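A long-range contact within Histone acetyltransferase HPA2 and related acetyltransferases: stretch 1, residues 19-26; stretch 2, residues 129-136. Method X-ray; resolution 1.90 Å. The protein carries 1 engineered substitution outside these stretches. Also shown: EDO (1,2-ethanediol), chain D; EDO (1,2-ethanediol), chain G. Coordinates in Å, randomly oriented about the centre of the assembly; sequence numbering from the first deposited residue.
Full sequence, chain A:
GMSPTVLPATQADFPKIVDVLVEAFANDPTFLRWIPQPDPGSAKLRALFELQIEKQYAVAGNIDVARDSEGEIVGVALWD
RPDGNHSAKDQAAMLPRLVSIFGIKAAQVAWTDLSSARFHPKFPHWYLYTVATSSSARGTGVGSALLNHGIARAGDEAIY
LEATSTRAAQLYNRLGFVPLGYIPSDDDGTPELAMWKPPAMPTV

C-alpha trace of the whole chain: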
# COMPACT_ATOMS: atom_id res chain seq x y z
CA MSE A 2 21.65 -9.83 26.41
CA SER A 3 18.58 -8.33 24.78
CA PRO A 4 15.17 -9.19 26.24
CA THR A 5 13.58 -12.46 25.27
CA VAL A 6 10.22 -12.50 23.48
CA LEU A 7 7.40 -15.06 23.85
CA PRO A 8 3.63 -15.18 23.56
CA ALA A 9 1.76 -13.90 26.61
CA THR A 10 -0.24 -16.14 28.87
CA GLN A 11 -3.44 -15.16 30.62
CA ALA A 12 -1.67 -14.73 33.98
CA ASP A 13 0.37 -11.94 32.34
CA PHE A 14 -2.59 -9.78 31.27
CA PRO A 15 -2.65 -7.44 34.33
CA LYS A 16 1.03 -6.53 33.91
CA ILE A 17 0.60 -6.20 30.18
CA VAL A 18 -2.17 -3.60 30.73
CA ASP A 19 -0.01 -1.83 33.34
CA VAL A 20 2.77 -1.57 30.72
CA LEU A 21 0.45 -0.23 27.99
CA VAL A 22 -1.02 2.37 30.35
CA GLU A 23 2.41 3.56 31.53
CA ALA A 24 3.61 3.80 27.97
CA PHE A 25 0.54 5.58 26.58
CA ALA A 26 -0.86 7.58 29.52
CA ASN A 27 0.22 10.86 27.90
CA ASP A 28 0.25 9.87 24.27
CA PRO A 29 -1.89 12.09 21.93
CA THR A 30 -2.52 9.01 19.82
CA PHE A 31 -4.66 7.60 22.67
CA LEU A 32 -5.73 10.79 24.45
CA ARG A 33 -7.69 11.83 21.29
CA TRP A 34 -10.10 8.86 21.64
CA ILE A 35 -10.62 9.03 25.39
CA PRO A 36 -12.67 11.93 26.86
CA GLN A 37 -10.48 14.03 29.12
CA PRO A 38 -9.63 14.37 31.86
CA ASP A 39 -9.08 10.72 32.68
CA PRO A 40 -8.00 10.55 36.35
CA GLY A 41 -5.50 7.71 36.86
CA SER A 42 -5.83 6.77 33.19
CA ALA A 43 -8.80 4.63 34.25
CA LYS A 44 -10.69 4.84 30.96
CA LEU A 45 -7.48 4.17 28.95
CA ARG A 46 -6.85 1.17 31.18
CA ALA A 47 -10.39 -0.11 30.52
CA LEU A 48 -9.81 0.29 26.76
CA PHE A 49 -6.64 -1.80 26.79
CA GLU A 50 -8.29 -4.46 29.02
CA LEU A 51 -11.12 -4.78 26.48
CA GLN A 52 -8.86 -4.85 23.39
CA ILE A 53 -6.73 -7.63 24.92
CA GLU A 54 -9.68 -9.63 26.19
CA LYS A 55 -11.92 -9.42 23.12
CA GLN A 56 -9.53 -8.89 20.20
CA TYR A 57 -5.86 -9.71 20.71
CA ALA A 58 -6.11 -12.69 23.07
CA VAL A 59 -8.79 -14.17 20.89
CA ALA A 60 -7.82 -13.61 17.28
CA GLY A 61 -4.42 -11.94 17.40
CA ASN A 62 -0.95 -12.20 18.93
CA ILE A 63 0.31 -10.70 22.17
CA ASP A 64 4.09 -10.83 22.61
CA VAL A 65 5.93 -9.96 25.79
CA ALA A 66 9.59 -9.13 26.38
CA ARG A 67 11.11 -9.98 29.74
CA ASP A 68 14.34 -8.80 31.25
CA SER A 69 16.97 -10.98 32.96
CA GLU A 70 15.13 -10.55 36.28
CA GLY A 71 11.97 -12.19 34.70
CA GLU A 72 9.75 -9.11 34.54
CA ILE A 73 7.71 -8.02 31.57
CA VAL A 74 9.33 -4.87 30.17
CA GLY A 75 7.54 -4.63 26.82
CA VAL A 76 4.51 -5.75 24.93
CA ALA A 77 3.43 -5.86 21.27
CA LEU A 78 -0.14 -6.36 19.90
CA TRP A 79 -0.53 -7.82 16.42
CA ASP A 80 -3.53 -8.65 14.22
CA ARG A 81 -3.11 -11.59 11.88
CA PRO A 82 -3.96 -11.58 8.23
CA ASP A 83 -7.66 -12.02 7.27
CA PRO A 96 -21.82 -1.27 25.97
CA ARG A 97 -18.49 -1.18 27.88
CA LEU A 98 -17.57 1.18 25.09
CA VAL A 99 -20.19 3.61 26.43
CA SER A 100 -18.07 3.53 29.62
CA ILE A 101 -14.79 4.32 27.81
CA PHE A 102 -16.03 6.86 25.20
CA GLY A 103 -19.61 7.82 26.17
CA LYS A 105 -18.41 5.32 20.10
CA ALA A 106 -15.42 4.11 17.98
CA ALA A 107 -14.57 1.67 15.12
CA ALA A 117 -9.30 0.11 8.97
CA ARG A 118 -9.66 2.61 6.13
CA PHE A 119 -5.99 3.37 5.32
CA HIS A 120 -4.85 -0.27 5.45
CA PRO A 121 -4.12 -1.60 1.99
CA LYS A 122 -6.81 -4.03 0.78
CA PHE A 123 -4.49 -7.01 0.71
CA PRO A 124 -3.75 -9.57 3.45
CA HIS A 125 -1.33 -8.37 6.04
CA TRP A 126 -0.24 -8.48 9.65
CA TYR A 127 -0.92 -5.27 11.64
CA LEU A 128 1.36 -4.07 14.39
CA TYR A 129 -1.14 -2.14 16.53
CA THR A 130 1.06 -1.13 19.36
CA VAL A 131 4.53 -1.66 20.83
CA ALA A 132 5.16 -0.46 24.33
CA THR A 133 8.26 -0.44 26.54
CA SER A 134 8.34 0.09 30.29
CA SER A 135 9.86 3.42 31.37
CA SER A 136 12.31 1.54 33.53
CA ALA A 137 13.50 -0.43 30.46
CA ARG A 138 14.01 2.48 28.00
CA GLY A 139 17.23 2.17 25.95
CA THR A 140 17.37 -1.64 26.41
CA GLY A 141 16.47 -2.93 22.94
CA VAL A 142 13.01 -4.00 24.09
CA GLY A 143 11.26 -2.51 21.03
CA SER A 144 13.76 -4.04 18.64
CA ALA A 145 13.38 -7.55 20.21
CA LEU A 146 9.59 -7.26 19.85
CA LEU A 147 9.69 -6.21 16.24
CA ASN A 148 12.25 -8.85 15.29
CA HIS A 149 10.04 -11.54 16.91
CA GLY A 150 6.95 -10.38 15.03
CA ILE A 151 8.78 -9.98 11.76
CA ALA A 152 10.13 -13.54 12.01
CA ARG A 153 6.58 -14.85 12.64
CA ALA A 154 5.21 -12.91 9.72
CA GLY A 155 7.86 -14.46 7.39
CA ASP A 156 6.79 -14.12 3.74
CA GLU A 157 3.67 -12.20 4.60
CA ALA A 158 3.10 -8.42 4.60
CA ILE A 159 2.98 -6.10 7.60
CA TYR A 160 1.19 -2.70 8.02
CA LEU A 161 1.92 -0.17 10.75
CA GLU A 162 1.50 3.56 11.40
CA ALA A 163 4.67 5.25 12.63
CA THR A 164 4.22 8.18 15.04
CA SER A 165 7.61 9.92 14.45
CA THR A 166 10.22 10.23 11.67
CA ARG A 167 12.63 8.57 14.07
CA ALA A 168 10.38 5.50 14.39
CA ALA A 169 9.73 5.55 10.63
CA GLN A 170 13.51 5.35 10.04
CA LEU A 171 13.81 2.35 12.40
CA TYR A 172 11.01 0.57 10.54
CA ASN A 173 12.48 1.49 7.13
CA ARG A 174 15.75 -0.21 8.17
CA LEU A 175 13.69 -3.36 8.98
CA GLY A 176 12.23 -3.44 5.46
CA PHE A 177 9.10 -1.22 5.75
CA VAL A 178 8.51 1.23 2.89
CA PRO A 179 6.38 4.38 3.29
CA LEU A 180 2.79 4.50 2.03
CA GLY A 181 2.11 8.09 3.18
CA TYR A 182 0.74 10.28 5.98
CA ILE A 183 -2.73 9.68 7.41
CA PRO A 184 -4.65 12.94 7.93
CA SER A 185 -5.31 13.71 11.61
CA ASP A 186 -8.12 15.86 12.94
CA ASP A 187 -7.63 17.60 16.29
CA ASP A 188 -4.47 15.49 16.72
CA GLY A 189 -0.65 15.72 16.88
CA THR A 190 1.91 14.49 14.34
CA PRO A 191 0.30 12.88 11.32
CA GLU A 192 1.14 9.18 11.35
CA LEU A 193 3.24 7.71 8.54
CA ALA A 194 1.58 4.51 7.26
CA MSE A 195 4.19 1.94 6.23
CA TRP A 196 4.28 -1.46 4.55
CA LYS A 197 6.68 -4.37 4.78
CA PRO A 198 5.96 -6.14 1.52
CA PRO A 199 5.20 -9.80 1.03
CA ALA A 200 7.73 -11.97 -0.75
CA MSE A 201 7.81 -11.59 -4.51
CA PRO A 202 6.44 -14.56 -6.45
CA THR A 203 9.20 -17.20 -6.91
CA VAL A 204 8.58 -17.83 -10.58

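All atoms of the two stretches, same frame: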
# COMPACT_ATOMS: atom_id res chain seq x y z
N ASP A 19 -0.82 -2.80 32.61
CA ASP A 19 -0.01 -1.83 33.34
C ASP A 19 1.05 -1.21 32.44
O ASP A 19 1.30 0.00 32.50
CB ASP A 19 0.75 -2.45 34.51
CG ASP A 19 -0.14 -2.81 35.67
OD1 ASP A 19 -1.29 -2.33 35.76
OD2 ASP A 19 0.33 -3.61 36.49
N VAL A 20 1.71 -2.05 31.66
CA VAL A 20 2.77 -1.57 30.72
C VAL A 20 2.22 -0.66 29.59
O VAL A 20 2.79 0.40 29.27
CB VAL A 20 3.59 -2.75 30.13
CG1 VAL A 20 4.54 -2.26 29.10
CG2 VAL A 20 4.41 -3.44 31.26
N LEU A 21 1.11 -1.06 28.99
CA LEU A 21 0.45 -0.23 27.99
C LEU A 21 0.04 1.15 28.53
O LEU A 21 0.22 2.17 27.89
CB LEU A 21 -0.77 -0.98 27.45
CG LEU A 21 -0.44 -2.20 26.58
CD1 LEU A 21 -1.63 -3.17 26.46
CD2 LEU A 21 0.06 -1.78 25.27
N VAL A 22 -0.55 1.15 29.72
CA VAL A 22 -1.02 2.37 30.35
C VAL A 22 0.17 3.30 30.64
O VAL A 22 0.09 4.50 30.39
CB VAL A 22 -1.80 2.06 31.64
CG1 VAL A 22 -2.08 3.34 32.42
CG2 VAL A 22 -3.11 1.32 31.31
N GLU A 23 1.24 2.76 31.21
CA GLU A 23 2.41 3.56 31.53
C GLU A 23 2.96 4.13 30.25
O GLU A 23 3.29 5.29 30.20
CB GLU A 23 3.48 2.74 32.25
CG GLU A 23 4.68 3.56 32.69
CD GLU A 23 5.87 2.71 33.05
OE1 GLU A 23 6.53 2.22 32.12
OE2 GLU A 23 6.17 2.55 34.25
N ALA A 24 3.03 3.33 29.20
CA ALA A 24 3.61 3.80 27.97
C ALA A 24 2.72 4.90 27.35
O ALA A 24 3.22 5.89 26.83
CB ALA A 24 3.80 2.65 26.99
N PHE A 25 1.41 4.75 27.42
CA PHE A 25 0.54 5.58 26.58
C PHE A 25 -0.30 6.59 27.36
O PHE A 25 -1.14 7.25 26.78
CB PHE A 25 -0.32 4.68 25.69
CG PHE A 25 0.49 3.88 24.70
CD1 PHE A 25 1.37 4.51 23.82
CD2 PHE A 25 0.40 2.50 24.65
CE1 PHE A 25 2.14 3.78 22.94
CE2 PHE A 25 1.17 1.77 23.78
CZ PHE A 25 2.04 2.39 22.92
N ALA A 26 -0.06 6.73 28.66
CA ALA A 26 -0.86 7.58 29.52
C ALA A 26 -0.90 9.02 29.02
O ALA A 26 -1.89 9.72 29.24
CB ALA A 26 -0.33 7.55 30.95
N TYR A 129 -0.23 -3.13 15.93
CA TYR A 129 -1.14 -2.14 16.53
C TYR A 129 -0.38 -1.27 17.47
O TYR A 129 -0.42 -0.02 17.38
CB TYR A 129 -2.34 -2.82 17.20
CG TYR A 129 -3.13 -1.97 18.18
CD1 TYR A 129 -3.65 -0.72 17.83
CD2 TYR A 129 -3.36 -2.41 19.47
CE1 TYR A 129 -4.38 0.06 18.78
CE2 TYR A 129 -4.07 -1.64 20.37
CZ TYR A 129 -4.57 -0.40 20.01
OH TYR A 129 -5.29 0.33 20.94
N THR A 130 0.34 -1.89 18.40
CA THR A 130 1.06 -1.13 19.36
C THR A 130 2.28 -1.91 19.86
O THR A 130 2.26 -3.16 19.94
CB THR A 130 0.09 -0.70 20.49
OG1 THR A 130 0.63 0.41 21.18
CG2 THR A 130 -0.19 -1.84 21.43
N VAL A 131 3.33 -1.16 20.16
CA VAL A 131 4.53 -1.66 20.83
C VAL A 131 4.85 -0.72 21.96
O VAL A 131 4.94 0.49 21.78
CB VAL A 131 5.71 -1.91 19.81
CG1 VAL A 131 6.00 -0.68 19.00
CG2 VAL A 131 7.00 -2.34 20.53
N ALA A 132 4.95 -1.25 23.18
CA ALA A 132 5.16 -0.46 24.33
C ALA A 132 6.28 -1.04 25.15
O ALA A 132 6.40 -2.27 25.26
CB ALA A 132 3.88 -0.44 25.16
N THR A 133 7.08 -0.14 25.71
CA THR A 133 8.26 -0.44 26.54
C THR A 133 8.04 0.20 27.88
O THR A 133 7.63 1.35 27.95
CB THR A 133 9.53 0.19 25.91
OG1 THR A 133 9.78 -0.43 24.64
CG2 THR A 133 10.77 0.02 26.78
N SER A 134 8.38 -0.51 28.96
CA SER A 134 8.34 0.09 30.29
C SER A 134 9.34 1.25 30.40
O SER A 134 10.41 1.20 29.80
CB SER A 134 8.66 -0.92 31.41
OG SER A 134 7.74 -1.95 31.38
N SER A 135 9.00 2.26 31.20
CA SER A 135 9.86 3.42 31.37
C SER A 135 11.21 2.99 31.91
O SER A 135 12.27 3.41 31.42
CB SER A 135 9.22 4.43 32.34
OG SER A 135 7.88 4.71 31.96
N SER A 136 11.14 2.14 32.93
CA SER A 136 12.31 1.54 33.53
C SER A 136 13.23 0.82 32.54
O SER A 136 14.40 0.65 32.83
CB SER A 136 11.88 0.57 34.64
OG SER A 136 11.29 -0.60 34.09
C1 EDO D . 4.16 0.88 16.17
O1 EDO D . 3.67 1.73 15.13
C2 EDO D . 3.06 0.61 17.19
O2 EDO D . 3.26 1.33 18.44
C1 EDO G . 9.70 0.61 20.37
O1 EDO G . 9.67 0.76 18.93
C2 EDO G . 8.66 1.46 21.12
O2 EDO G . 8.47 1.03 22.49
O HOH W 1 8.62 1.49 34.32

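A helix (residues 19-25) lies almost at right angles across a strand (129-133), the two N-to-C directions 87° apart and the axes 7.5 Å from each other at closest approach. The backbones come nearest where Val-20 CA lies 5.8 Å from Ser-134 CA and Ala-24 CA 5.8 Å from Ala-132 CA. Within the helix, Glu-23 N, Ala-24 N and Phe-25 N donate to Asp-19 O (3.0 Å), Val-20 O (2.9 Å) and Leu-21 O (2.9 Å), so these three amides are satisfied within the helix. Ala-132 is the hub. Its CB points toward the helix and is met by four apolar side chains: Ala-24 CB lies 3.6 Å from Ala-132 CB, Phe-25 CE2 3.8 Å from it, Leu-21 CD2 4.0 Å and Val-20 CG1 4.4 Å. With a single methyl on each side, Ala-24 and Ala-132 let the backbones draw close. Leu-21 and Phe-25 leave the helix sideways, but their ends bend nearer the strand; Leu-21 CD2 also reaches Thr-130 CG2 at 3.8 Å. The Phe-25 ring meets its neighbours obliquely, with CE2 3.0 Å from Thr-130 OG1, a tight contact, and CZ 3.6 Å from Val-131 O.

The direct hydrogen bonds between the stretches join Glu-23 of the helix to Ser-135, just past the end of the strand. The extended side chain of Glu-23 (chi1 and chi2 both t) brings OE1 to the start of the 3-10 segment, where Ser-135 N donates to Glu-23 OE1 over 2.6 Å at a nearly straight 165°. Ser-135 OG gives the same Glu-23 OE1 a second, weak hydrogen bond of 2.8 Å, so one carboxylate oxygen accepts from both the backbone and the side chain of a single serine. The other oxygen is served by water 1, which donates to Glu-23 OE2 (2.7 Å) and accepts from Ser-136 N (3.0 Å). Directly and through this water, the carboxylate thus takes up two successive backbone NH groups. Ser-134 OG lies 3.7 Å from Val-20 CG2, a methyl with which it can only pack; its hydrogen bonding is satisfied elsewhere in the structure.

Val-131 and Thr-133 alternate with Thr-130 and Ala-132, and their CB atoms point away from the helix. Two 1,2-ethanediol molecules, probably from the crystallisation liquor, bond here: Val-131 N donates weakly to O2 of the chain D molecule (3.0 Å), and Thr-133 OG1 shares a 2.9 Å hydrogen bond with O2 of the chain G molecule.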